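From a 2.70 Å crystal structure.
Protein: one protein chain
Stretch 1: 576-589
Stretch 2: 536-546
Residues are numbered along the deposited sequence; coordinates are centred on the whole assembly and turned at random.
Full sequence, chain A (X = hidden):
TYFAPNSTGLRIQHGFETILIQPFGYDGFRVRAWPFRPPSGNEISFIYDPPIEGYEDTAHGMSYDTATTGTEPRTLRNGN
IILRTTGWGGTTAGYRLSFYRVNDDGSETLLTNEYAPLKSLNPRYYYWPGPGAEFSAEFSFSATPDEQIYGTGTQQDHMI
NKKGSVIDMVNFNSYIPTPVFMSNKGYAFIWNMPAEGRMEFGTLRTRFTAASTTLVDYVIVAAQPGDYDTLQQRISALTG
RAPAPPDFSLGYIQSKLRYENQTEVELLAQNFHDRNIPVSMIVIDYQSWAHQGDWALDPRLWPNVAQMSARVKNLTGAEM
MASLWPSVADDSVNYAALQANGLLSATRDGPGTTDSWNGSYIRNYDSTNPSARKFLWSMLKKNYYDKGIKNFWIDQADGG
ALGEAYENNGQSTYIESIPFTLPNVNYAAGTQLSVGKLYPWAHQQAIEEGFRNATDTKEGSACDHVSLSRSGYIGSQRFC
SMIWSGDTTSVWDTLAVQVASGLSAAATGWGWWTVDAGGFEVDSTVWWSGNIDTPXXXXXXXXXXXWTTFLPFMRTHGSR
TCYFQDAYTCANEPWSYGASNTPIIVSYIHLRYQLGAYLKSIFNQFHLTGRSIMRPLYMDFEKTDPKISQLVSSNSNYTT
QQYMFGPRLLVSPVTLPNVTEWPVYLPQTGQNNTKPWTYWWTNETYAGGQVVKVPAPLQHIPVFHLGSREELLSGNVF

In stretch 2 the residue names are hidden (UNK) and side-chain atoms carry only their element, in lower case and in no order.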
# COMPACT_ATOMS: atom_id res chain seq x y z
N SER A 576 2.48 8.85 56.57
CA SER A 576 1.22 8.20 56.24
C SER A 576 1.32 6.68 56.25
O SER A 576 0.37 6.01 55.81
CB SER A 576 0.72 8.69 54.88
OG SER A 576 0.63 10.10 54.85
N TYR A 577 2.42 6.11 56.73
CA TYR A 577 2.65 4.67 56.66
C TYR A 577 2.82 4.05 58.04
O TYR A 577 3.54 3.06 58.19
CB TYR A 577 3.87 4.37 55.78
CG TYR A 577 3.63 4.66 54.32
CD1 TYR A 577 3.76 5.94 53.81
CD2 TYR A 577 3.25 3.64 53.45
CE1 TYR A 577 3.54 6.21 52.47
CE2 TYR A 577 3.02 3.90 52.11
CZ TYR A 577 3.16 5.18 51.63
OH TYR A 577 2.94 5.44 50.30
N GLY A 578 2.17 4.61 59.04
CA GLY A 578 2.26 4.08 60.38
C GLY A 578 3.27 4.84 61.22
O GLY A 578 4.30 5.33 60.73
N ALA A 579 2.98 4.96 62.52
CA ALA A 579 3.85 5.71 63.41
C ALA A 579 5.23 5.07 63.52
O ALA A 579 6.23 5.78 63.65
CB ALA A 579 3.21 5.82 64.80
N SER A 580 5.30 3.74 63.46
CA SER A 580 6.59 3.06 63.58
C SER A 580 7.46 3.25 62.34
O SER A 580 8.69 3.19 62.43
CB SER A 580 6.38 1.57 63.85
OG SER A 580 5.63 0.97 62.81
N ASN A 581 6.84 3.49 61.19
CA ASN A 581 7.57 3.61 59.94
C ASN A 581 7.99 5.04 59.63
O ASN A 581 8.91 5.24 58.82
CB ASN A 581 6.74 3.07 58.78
CG ASN A 581 6.66 1.56 58.78
OD1 ASN A 581 7.66 0.88 59.00
ND2 ASN A 581 5.47 1.02 58.54
N THR A 582 7.34 6.04 60.23
CA THR A 582 7.72 7.43 60.01
C THR A 582 9.19 7.71 60.29
O THR A 582 9.84 8.34 59.45
CB THR A 582 6.82 8.36 60.84
OG1 THR A 582 5.44 8.09 60.54
CG2 THR A 582 7.12 9.81 60.53
N PRO A 583 9.78 7.27 61.41
CA PRO A 583 11.22 7.53 61.61
C PRO A 583 12.09 6.81 60.59
O PRO A 583 13.19 7.31 60.28
CB PRO A 583 11.47 7.02 63.03
CG PRO A 583 10.40 6.03 63.28
CD PRO A 583 9.20 6.58 62.58
N ILE A 584 11.65 5.67 60.07
CA ILE A 584 12.43 4.97 59.05
C ILE A 584 12.44 5.76 57.75
O ILE A 584 13.49 5.93 57.11
CB ILE A 584 11.89 3.55 58.83
CG1 ILE A 584 11.70 2.83 60.17
CG2 ILE A 584 12.82 2.75 57.94
CD1 ILE A 584 11.19 1.42 60.03
N ILE A 585 11.27 6.26 57.33
CA ILE A 585 11.17 6.99 56.07
C ILE A 585 11.94 8.31 56.16
O ILE A 585 12.64 8.69 55.21
CB ILE A 585 9.70 7.22 55.71
CG1 ILE A 585 8.96 5.88 55.61
CG2 ILE A 585 9.59 7.98 54.40
CD1 ILE A 585 7.47 6.01 55.43
N VAL A 586 11.82 9.02 57.28
CA VAL A 586 12.48 10.31 57.43
C VAL A 586 13.99 10.14 57.51
O VAL A 586 14.75 11.02 57.08
CB VAL A 586 11.91 11.05 58.65
CG1 VAL A 586 12.64 12.37 58.87
CG2 VAL A 586 10.42 11.30 58.47
N SER A 587 14.47 9.01 58.03
CA SER A 587 15.91 8.78 58.10
C SER A 587 16.52 8.69 56.70
O SER A 587 17.59 9.26 56.45
CB SER A 587 16.20 7.50 58.88
OG SER A 587 15.86 6.34 58.13
N TYR A 588 15.84 8.00 55.78
CA TYR A 588 16.35 7.91 54.42
C TYR A 588 16.24 9.25 53.69
O TYR A 588 17.04 9.52 52.79
CB TYR A 588 15.62 6.81 53.66
CG TYR A 588 16.14 5.43 53.97
CD1 TYR A 588 17.34 4.98 53.44
CD2 TYR A 588 15.43 4.57 54.81
CE1 TYR A 588 17.83 3.72 53.73
CE2 TYR A 588 15.91 3.31 55.11
CZ TYR A 588 17.11 2.89 54.56
OH TYR A 588 17.59 1.63 54.85
N ILE A 589 15.26 10.07 54.05
CA ILE A 589 15.19 11.42 53.49
C ILE A 589 16.41 12.23 53.92
O ILE A 589 17.03 12.93 53.11
CB ILE A 589 13.88 12.11 53.92
CG1 ILE A 589 12.68 11.44 53.25
CG2 ILE A 589 13.92 13.60 53.58
CD1 ILE A 589 11.35 12.05 53.62
N UNK A 536 1.33 -5.26 55.37
CA UNK A 536 1.97 -5.93 54.24
C UNK A 536 2.56 -4.92 53.27
O UNK A 536 3.73 -5.03 52.88
o UNK A 536 -1.12 -8.77 55.86
c UNK A 536 0.97 -6.84 53.52
c UNK A 536 0.54 -8.07 54.30
o UNK A 536 -0.89 -6.61 55.53
c UNK A 536 -0.56 -7.80 55.31
N UNK A 537 1.77 -3.92 52.87
CA UNK A 537 2.27 -2.92 51.94
C UNK A 537 3.19 -1.91 52.61
O UNK A 537 4.10 -1.37 51.96
c UNK A 537 1.12 -2.19 51.26
c UNK A 537 1.96 1.15 49.65
c UNK A 537 1.50 0.20 50.54
c UNK A 537 2.23 -1.54 49.09
c UNK A 537 2.56 0.74 48.48
c UNK A 537 1.61 -1.15 50.27
c UNK A 537 2.70 -0.60 48.19
o UNK A 537 3.03 1.67 47.59
N UNK A 538 2.98 -1.63 53.90
CA UNK A 538 3.90 -0.77 54.62
C UNK A 538 5.32 -1.32 54.58
O UNK A 538 6.29 -0.57 54.48
c UNK A 538 0.16 1.56 59.06
c UNK A 538 2.31 0.42 56.22
n UNK A 538 0.83 1.43 57.92
c UNK A 538 3.43 -0.58 56.06
n UNK A 538 0.18 0.59 59.95
c UNK A 538 1.62 0.26 57.56
n UNK A 538 -0.53 2.67 59.30
N UNK A 539 5.46 -2.65 54.66
CA UNK A 539 6.77 -3.27 54.53
C UNK A 539 7.35 -3.05 53.14
O UNK A 539 8.51 -2.65 52.99
c UNK A 539 8.01 -5.50 54.76
o UNK A 539 6.69 -7.47 54.63
c UNK A 539 6.68 -4.76 54.85
c UNK A 539 7.84 -7.00 54.76
o UNK A 539 8.86 -7.72 54.89
N UNK A 540 6.53 -3.29 52.11
CA UNK A 540 6.99 -3.11 50.73
C UNK A 540 7.40 -1.67 50.46
O UNK A 540 8.43 -1.43 49.82
c UNK A 540 6.17 -3.32 48.27
c UNK A 540 5.01 -3.82 47.43
c UNK A 540 5.90 -3.55 49.76
c UNK A 540 7.48 -3.97 47.84
N UNK A 541 6.61 -0.71 50.93
CA UNK A 541 6.92 0.69 50.65
C UNK A 541 8.23 1.12 51.29
O UNK A 541 9.02 1.84 50.67
c UNK A 541 6.56 5.74 50.33
o UNK A 541 6.81 7.07 50.08
c UNK A 541 5.78 1.59 51.11
c UNK A 541 6.50 3.90 51.85
c UNK A 541 6.10 4.93 49.32
c UNK A 541 6.04 3.06 50.84
c UNK A 541 6.76 5.23 51.60
c UNK A 541 5.85 3.59 49.58
N UNK A 542 8.47 0.69 52.53
CA UNK A 542 9.69 1.10 53.22
C UNK A 542 10.92 0.50 52.54
O UNK A 542 11.96 1.16 52.41
c UNK A 542 8.56 1.58 55.41
c UNK A 542 9.61 0.73 54.71
c UNK A 542 10.96 0.91 55.38
N UNK A 543 10.81 -0.75 52.08
CA UNK A 543 11.88 -1.33 51.28
C UNK A 543 12.08 -0.55 49.99
O UNK A 543 13.22 -0.28 49.58
c UNK A 543 11.57 -2.79 50.97
n UNK A 543 15.14 -4.62 54.32
n UNK A 543 13.99 -6.39 55.22
c UNK A 543 11.52 -3.71 52.18
c UNK A 543 12.89 -3.84 52.82
n UNK A 543 12.95 -4.99 53.72
c UNK A 543 14.03 -5.33 54.42
N UNK A 544 10.98 -0.16 49.33
CA UNK A 544 11.07 0.55 48.06
C UNK A 544 11.60 1.96 48.25
O UNK A 544 12.48 2.41 47.51
c UNK A 544 9.19 0.22 43.71
c UNK A 544 9.70 0.60 45.91
c UNK A 544 8.82 -0.11 45.03
c UNK A 544 7.50 -1.18 42.83
c UNK A 544 9.69 0.56 47.40
c UNK A 544 7.77 -1.01 45.23
c UNK A 544 10.54 1.32 45.11
c UNK A 544 8.53 -0.30 42.60
n UNK A 544 10.24 1.10 43.78
c UNK A 544 7.12 -1.53 44.12
N UNK A 545 11.06 2.68 49.24
CA UNK A 545 11.51 4.05 49.50
C UNK A 545 12.99 4.09 49.85
O UNK A 545 13.70 5.04 49.49
c UNK A 545 10.75 6.95 49.58
c UNK A 545 10.67 4.66 50.62
c UNK A 545 10.72 6.17 50.89
c UNK A 545 11.91 6.56 51.77
N UNK A 546 13.48 3.07 50.56
CA UNK A 546 14.90 3.02 50.91
C UNK A 546 15.76 2.90 49.66
O UNK A 546 16.85 3.49 49.59
c UNK A 546 15.16 1.85 51.85
O HOH W 1 -1.22 4.72 57.60

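Position 536 carries three side-chain carbons in a row, the third bearing two oxygens, a carboxylate at the end of a two-methylene arm. No atom of this side chain comes within 10 Å of stretch 1. It is glutamate, E536.

Position 537 has one carbon leading to a ring of six carbons that bears one oxygen, which is a phenol. Its CB points sideways, yet a ring carbon lies 3.8 Å from CE2 of Y577. The residue is tyrosine, Y537, and the ring carbon is its CE2.

At 538 three carbons run into a nitrogen and then a carbon with two further nitrogens: a guanidinium on an extended chain. Its CB points toward stretch 1 and lies 3.6 Å from ND2 of N581. This is arginine, R538. CA of G578 sits over one face of its guanidinium, 3.3 Å from NH2. NE lies 3.2 Å from O of Y577, but the angle is too poor for a hydrogen bond; that carbonyl instead accepts one from ND2 of N581, at 2.8 Å and 165°. A water joins the stretches here, accepting from R538 NH2 at 2.8 Å and lying 2.7 Å from O of S576.

Position 539 again shows three carbons ending in two oxygens, with CB pointing away from stretch 1 and no contact: glutamate, E539. Position 540 has four carbons forked at the second, also without contact: leucine, L540.

Position 541 is a second six-carbon ring bearing one oxygen on a single carbon, with CB toward stretch 1. Its ring and that of Y577 form an offset stack, with centroids 3.8 Å apart and planes at 4°. The residue is tyrosine, Y541. OH of Y577 lies over the Y541 face, 3.3 Å from CE1, while CD1 of I585 approaches the edge, 4.0 Å from CE2.

Position 542 has three carbons, branched at CB; one branch carbon lies 3.7 Å from CG2 of I584 and the other 3.8 Å from OD1 of N581. This is valine, V542; the two carbons are its CG1 and CG2 respectively.

Position 543 repeats the guanidinium pattern, but CB points away and no contact forms: arginine, R543. At 544, fused five- and six-membered rings holding eight carbons and one nitrogen identify tryptophan, W544, out of reach of stretch 1.

Position 545 has four carbons forked at the second; a terminal carbon lies 3.8 Å from CG2 of I585 and 4.2 Å from CB of Y588. This is leucine, L545, and the carbon is its CD1. Position 546 has one carbon, a CB 3.6 Å from the Y588 ring centroid and 17° off the normal, a CH-pi contact: alanine, A546.

The contact buries 637 Å². Helices 582-589 and 536-546 run nearly parallel, at 11° with axes 9.9 Å apart at closest approach, so 538, 541, 542, 545 and 546 meet stretch 1 on successive turns. Apolar packing joins the helices, while the loop adds the tyrosine stack. At G578 an ideal CB would be 3.0 Å from R538 CZ, a clash; the backbone angles alone also call for glycine. No direct hydrogen bond crosses.

Stretch 2, residues 536-546: EYRELYVRWLA
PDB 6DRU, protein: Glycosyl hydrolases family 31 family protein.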